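Chitinase (Paenibacillus sp. FPU-7, PDB 5GZT) probably hydrolyses internal beta-1,4 linkages between N-acetylglucosamine units in chitin and chitodextrins, acting as an endochitinase of glycosyl hydrolase family 18. Local coordinates at residues Ser191-Gln196 / Tyr611-Asn616; Tyr607-Ile612 / Ser640-Lys645. One frame throughout, in Å; residues are numbered along the deposited sequence.

Both contacts are built on helix 602-614 of the first glycosyl hydrolase family 18 barrel, with centres about 9 Å apart and with Tyr611 and Ile612 common to both. Along the chain the order is 191-196, then helix 602-614, then 640-645. Contact 1 brings the hairpin loop between strands 184-191 and 197-203 to the C-terminal end of this helix, at the surface; contact 2, more buried, sets its preceding turns against the end of helix 633-642. The two also meet directly: Lys613 CG lies 3.7 Å from Leu642 CD2, and Arg195 CZ lies 3.5 Å from Tyr643 CE2. The hairpin loop thus packs on the C-terminal end of helix 602-614 and on the residue that follows helix 633-642.

Contact 1 (Ser191-Gln196 / Tyr611-Asn616); sequences SNNDRQ and YIKQNN
Asn193 reaches across to Lys613 with its amide group, whose carbon CG stands 3.5 Å from Lys613 O, and this pair buries more surface than any other residues here. The CB of Asn193 already points at the helix, and a first torsion of -66° turns CG beside the backbone N. On the helix side the touching atoms are Lys613 O and CB. The two side chains cross at about a right angle, and the lysine meets the amide with the root of its chain, its CB lying 3.7 Å from Asn193 CG. Asn616, the third main participant, turns its own amide toward that of Asn193, the two planes being 38° apart. A water ties them further: it accepts from Asn193 N at 3.1 Å and donates to Asn616 OD1 at 2.9 Å. Asn616 OD1 is also hydrogen-bonded to Gln276 of strand 264-284, which touches Asn193 as well. The helical side of the contact is a Schellman motif, with Asn616 at C-prime in positive phi; Asn616 N bonds to Lys613 O at 3.3 Å, and Leu617 N to Ile612 O. Across the contact, residues Asn192 to Arg195 form a type I turn at the tip of a beta hairpin, with Asn193 as its second residue. The turn is further held by Asn192, whose OD1 accepts from Gln196 N at 2.9 Å while its ND2 donates to Gln196 OE1 at 3.0 Å, the latter on a lone pair in the carbonyl plane.

Contact 2 (Tyr607-Ile612 / Ser640-Lys645); sequences YKAEYI and SRLYAK
Glu610 and Arg641 form a salt bridge between two helices, with Arg641 NH1 donating to Glu610 OE2 at 2.8 Å and an N-H...O angle of 156°. These helices, 602-614 and 633-642, belong to the outer layer of the family 18 TIM barrel and lie either side in sequence of strand 619-623. The carboxylate sits at the edge of the guanidinium, close to its plane, whereas NH1 approaches OE2 from above the carboxylate plane, and the two planes stand 82° apart. The bend at chi2 of Arg641 (-88°) places its CD, which lies 3.3 Å from Glu610 OE2. The same oxygen accepts from a water that also donates to Arg641 O at 2.8 Å, so OE2 meets the side chain directly and the backbone O through the water. An alanine in place of Arg641 would probably cost Glu610 OE2 its charged partner, leaving it the water bridge to the backbone O of this residue, although CB, and with it the contact to Ala609 CB, would stay. The backbones come nearest at Ala609 and Arg641, whose CB atoms lie 3.4 Å apart, an approach that the small side chain of Ala609 permits. Leu642, a buried residue, packs next along the helix, its end swinging nearer helix 602-614 than its CB, and Phe620 of strand 619-623 touches both Leu642 and Ile612. CD2 of Leu642 rests 3.9 Å from the backbone Ala609 O, and the same methyl stands 4.0 Å from Ile612 CG2, the two side chains crossing at about a right angle.

Contact 1 (Ser191-Gln196 / Tyr611-Asn616)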
# COMPACT_ATOMS: atom_id res chain seq x y z
N SER B 191 -3.41 15.90 4.48
CA SER B 191 -2.07 15.45 4.08
C SER B 191 -1.80 16.02 2.69
O SER B 191 -2.68 16.57 2.06
CB SER B 191 -2.00 13.91 4.08
OG SER B 191 -0.65 13.49 3.99
N ASN B 192 -0.56 15.96 2.25
CA ASN B 192 -0.25 16.29 0.87
C ASN B 192 0.65 15.21 0.29
O ASN B 192 1.07 14.33 1.02
CB ASN B 192 0.43 17.68 0.77
CG ASN B 192 1.63 17.81 1.68
OD1 ASN B 192 2.36 16.84 1.99
ND2 ASN B 192 1.82 19.02 2.16
N ASN B 193 0.98 15.34 -0.99
CA ASN B 193 1.85 14.41 -1.71
C ASN B 193 3.20 14.20 -1.01
O ASN B 193 3.79 13.08 -1.02
CB ASN B 193 2.09 14.93 -3.11
CG ASN B 193 0.85 14.94 -3.97
OD1 ASN B 193 -0.23 14.47 -3.61
ND2 ASN B 193 1.01 15.47 -5.11
N ASP B 194 3.67 15.28 -0.37
CA ASP B 194 4.94 15.29 0.34
C ASP B 194 4.89 14.61 1.72
O ASP B 194 5.92 14.51 2.40
CB ASP B 194 5.42 16.75 0.53
CG ASP B 194 5.99 17.38 -0.76
OD1 ASP B 194 6.60 16.66 -1.61
OD2 ASP B 194 5.86 18.62 -0.90
N ARG B 195 3.72 14.18 2.14
CA ARG B 195 3.55 13.47 3.37
C ARG B 195 3.80 14.34 4.60
O ARG B 195 4.39 13.92 5.61
CB ARG B 195 4.32 12.13 3.31
CG ARG B 195 3.67 11.23 2.27
CD ARG B 195 4.32 9.90 2.26
NE ARG B 195 5.63 10.08 1.68
CZ ARG B 195 6.77 9.78 2.23
NH1 ARG B 195 6.86 9.27 3.45
NH2 ARG B 195 7.87 10.01 1.53
N GLN B 196 3.30 15.57 4.48
CA GLN B 196 3.05 16.40 5.65
C GLN B 196 1.68 16.19 6.23
O GLN B 196 0.71 15.97 5.51
CB GLN B 196 3.16 17.86 5.32
CG GLN B 196 4.57 18.24 4.98
CD GLN B 196 4.65 19.71 4.71
OE1 GLN B 196 3.92 20.23 3.88
NE2 GLN B 196 5.53 20.40 5.42
N TYR B 611 -2.89 9.96 -10.69
CA TYR B 611 -4.24 10.31 -10.34
C TYR B 611 -4.42 10.40 -8.81
O TYR B 611 -5.04 11.30 -8.33
CB TYR B 611 -5.19 9.31 -10.93
CG TYR B 611 -6.63 9.59 -10.73
CD1 TYR B 611 -7.30 9.18 -9.58
CD2 TYR B 611 -7.35 10.32 -11.66
CE1 TYR B 611 -8.65 9.46 -9.41
CE2 TYR B 611 -8.69 10.54 -11.52
CZ TYR B 611 -9.32 10.17 -10.34
OH TYR B 611 -10.67 10.40 -10.17
N ILE B 612 -3.85 9.45 -8.11
CA ILE B 612 -3.92 9.35 -6.69
C ILE B 612 -3.30 10.62 -6.10
O ILE B 612 -3.92 11.28 -5.25
CB ILE B 612 -3.14 8.11 -6.18
CG1 ILE B 612 -4.01 6.80 -6.38
CG2 ILE B 612 -2.72 8.31 -4.69
CD1 ILE B 612 -3.14 5.57 -6.44
N LYS B 613 -2.10 10.96 -6.52
CA LYS B 613 -1.45 12.17 -5.98
C LYS B 613 -2.20 13.43 -6.31
O LYS B 613 -2.33 14.30 -5.40
CB LYS B 613 -0.02 12.30 -6.47
CG LYS B 613 0.78 11.07 -6.11
CD LYS B 613 2.27 11.31 -6.02
CE LYS B 613 2.89 11.59 -7.35
NZ LYS B 613 4.19 12.30 -7.10
N GLN B 614 -2.70 13.53 -7.55
CA GLN B 614 -3.46 14.69 -8.02
C GLN B 614 -4.73 14.87 -7.22
O GLN B 614 -5.15 16.02 -7.05
CB GLN B 614 -3.84 14.64 -9.53
CG GLN B 614 -2.62 14.84 -10.45
CD GLN B 614 -2.87 14.59 -11.95
OE1 GLN B 614 -1.92 14.41 -12.76
NE2 GLN B 614 -4.15 14.56 -12.33
N ASN B 615 -5.41 13.80 -6.81
CA ASN B 615 -6.66 13.96 -6.04
C ASN B 615 -6.51 13.77 -4.54
O ASN B 615 -7.50 13.58 -3.86
CB ASN B 615 -7.68 13.06 -6.59
CG ASN B 615 -8.02 13.43 -7.96
OD1 ASN B 615 -8.82 14.31 -8.14
ND2 ASN B 615 -7.38 12.80 -8.97
N ASN B 616 -5.27 13.76 -4.06
CA ASN B 616 -4.96 13.56 -2.69
C ASN B 616 -5.71 12.38 -2.08
O ASN B 616 -6.28 12.46 -0.99
CB ASN B 616 -5.15 14.88 -1.91
CG ASN B 616 -4.20 15.91 -2.39
OD1 ASN B 616 -2.97 15.82 -2.24
ND2 ASN B 616 -4.73 16.88 -3.02
O HOH W 1 -0.63 17.45 -2.57

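Contact 2 (Tyr607-Ile612 / Ser640-Lys645)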
# COMPACT_ATOMS: atom_id res chain seq x y z
N TYR B 607 0.15 6.46 -14.53
CA TYR B 607 -1.00 7.35 -14.61
C TYR B 607 -1.94 7.24 -13.41
O TYR B 607 -2.44 8.27 -12.93
CB TYR B 607 -1.76 7.18 -15.93
CG TYR B 607 -1.09 7.95 -17.03
CD1 TYR B 607 -1.23 9.35 -17.11
CD2 TYR B 607 -0.17 7.35 -17.90
CE1 TYR B 607 -0.61 10.06 -18.08
CE2 TYR B 607 0.49 8.08 -18.85
CZ TYR B 607 0.25 9.41 -18.99
OH TYR B 607 0.91 10.13 -19.97
N LYS B 608 -2.02 6.05 -12.84
CA LYS B 608 -2.85 5.75 -11.73
C LYS B 608 -2.28 6.32 -10.45
O LYS B 608 -3.02 6.97 -9.68
CB LYS B 608 -3.05 4.28 -11.68
CG LYS B 608 -4.25 3.71 -11.04
CD LYS B 608 -4.82 2.71 -12.08
CE LYS B 608 -5.20 1.50 -11.48
NZ LYS B 608 -6.01 0.74 -12.48
N ALA B 609 -0.98 6.15 -10.24
CA ALA B 609 -0.27 6.81 -9.18
C ALA B 609 -0.40 8.35 -9.28
O ALA B 609 -0.61 9.04 -8.24
CB ALA B 609 1.22 6.40 -9.19
N GLU B 610 -0.26 8.91 -10.48
CA GLU B 610 -0.43 10.32 -10.65
C GLU B 610 -1.90 10.76 -10.37
O GLU B 610 -2.13 11.82 -9.79
CB GLU B 610 0.14 10.83 -11.97
CG GLU B 610 1.62 10.56 -12.21
CD GLU B 610 2.60 11.18 -11.15
OE1 GLU B 610 2.22 12.19 -10.52
OE2 GLU B 610 3.75 10.66 -10.94
N TYR B 611 -2.89 9.96 -10.69
CA TYR B 611 -4.24 10.31 -10.34
C TYR B 611 -4.42 10.40 -8.81
O TYR B 611 -5.04 11.30 -8.33
CB TYR B 611 -5.19 9.31 -10.93
CG TYR B 611 -6.63 9.59 -10.73
CD1 TYR B 611 -7.30 9.18 -9.58
CD2 TYR B 611 -7.35 10.32 -11.66
CE1 TYR B 611 -8.65 9.46 -9.41
CE2 TYR B 611 -8.69 10.54 -11.52
CZ TYR B 611 -9.32 10.17 -10.34
OH TYR B 611 -10.67 10.40 -10.17
N ILE B 612 -3.85 9.45 -8.11
CA ILE B 612 -3.92 9.35 -6.69
C ILE B 612 -3.30 10.62 -6.10
O ILE B 612 -3.92 11.28 -5.25
CB ILE B 612 -3.14 8.11 -6.18
CG1 ILE B 612 -4.01 6.80 -6.38
CG2 ILE B 612 -2.72 8.31 -4.69
CD1 ILE B 612 -3.14 5.57 -6.44
N SER B 640 7.91 3.73 -6.93
CA SER B 640 8.70 4.87 -7.44
C SER B 640 7.86 6.11 -7.64
O SER B 640 8.34 7.22 -7.47
CB SER B 640 9.38 4.59 -8.79
OG SER B 640 10.32 3.62 -8.59
N ARG B 641 6.65 5.90 -8.11
CA ARG B 641 5.76 7.01 -8.44
C ARG B 641 5.23 7.69 -7.23
O ARG B 641 5.22 8.92 -7.18
CB ARG B 641 4.62 6.52 -9.28
CG ARG B 641 5.09 6.29 -10.69
CD ARG B 641 4.93 7.64 -11.41
NE ARG B 641 5.68 7.64 -12.64
CZ ARG B 641 5.76 8.67 -13.45
NH1 ARG B 641 5.09 9.79 -13.20
NH2 ARG B 641 6.52 8.57 -14.53
N LEU B 642 4.82 6.91 -6.24
CA LEU B 642 4.27 7.52 -5.06
C LEU B 642 5.29 8.05 -4.14
O LEU B 642 4.95 8.87 -3.33
CB LEU B 642 3.38 6.59 -4.26
CG LEU B 642 2.01 6.28 -4.82
CD1 LEU B 642 1.31 5.43 -3.77
CD2 LEU B 642 1.16 7.49 -5.13
N TYR B 643 6.53 7.59 -4.23
CA TYR B 643 7.58 8.09 -3.40
C TYR B 643 8.57 9.02 -4.13
O TYR B 643 9.64 9.31 -3.59
CB TYR B 643 8.22 6.89 -2.63
CG TYR B 643 7.27 6.45 -1.56
CD1 TYR B 643 6.20 5.65 -1.84
CD2 TYR B 643 7.38 6.95 -0.25
CE1 TYR B 643 5.27 5.31 -0.89
CE2 TYR B 643 6.45 6.62 0.76
CZ TYR B 643 5.42 5.78 0.48
OH TYR B 643 4.46 5.50 1.46
N ALA B 644 8.22 9.50 -5.33
CA ALA B 644 9.10 10.38 -6.07
C ALA B 644 9.25 11.76 -5.37
O ALA B 644 8.27 12.36 -4.92
CB ALA B 644 8.55 10.59 -7.47
N LYS B 645 10.48 12.25 -5.27
CA LYS B 645 10.74 13.62 -4.75
C LYS B 645 10.02 14.70 -5.60
O LYS B 645 10.22 14.78 -6.83
CB LYS B 645 12.27 13.90 -4.59
CG LYS B 645 13.16 14.05 -5.86
CD LYS B 645 13.56 12.73 -6.57
CE LYS B 645 12.63 12.32 -7.73
NZ LYS B 645 12.37 10.85 -7.86
O HOH W 2 5.52 10.85 -9.15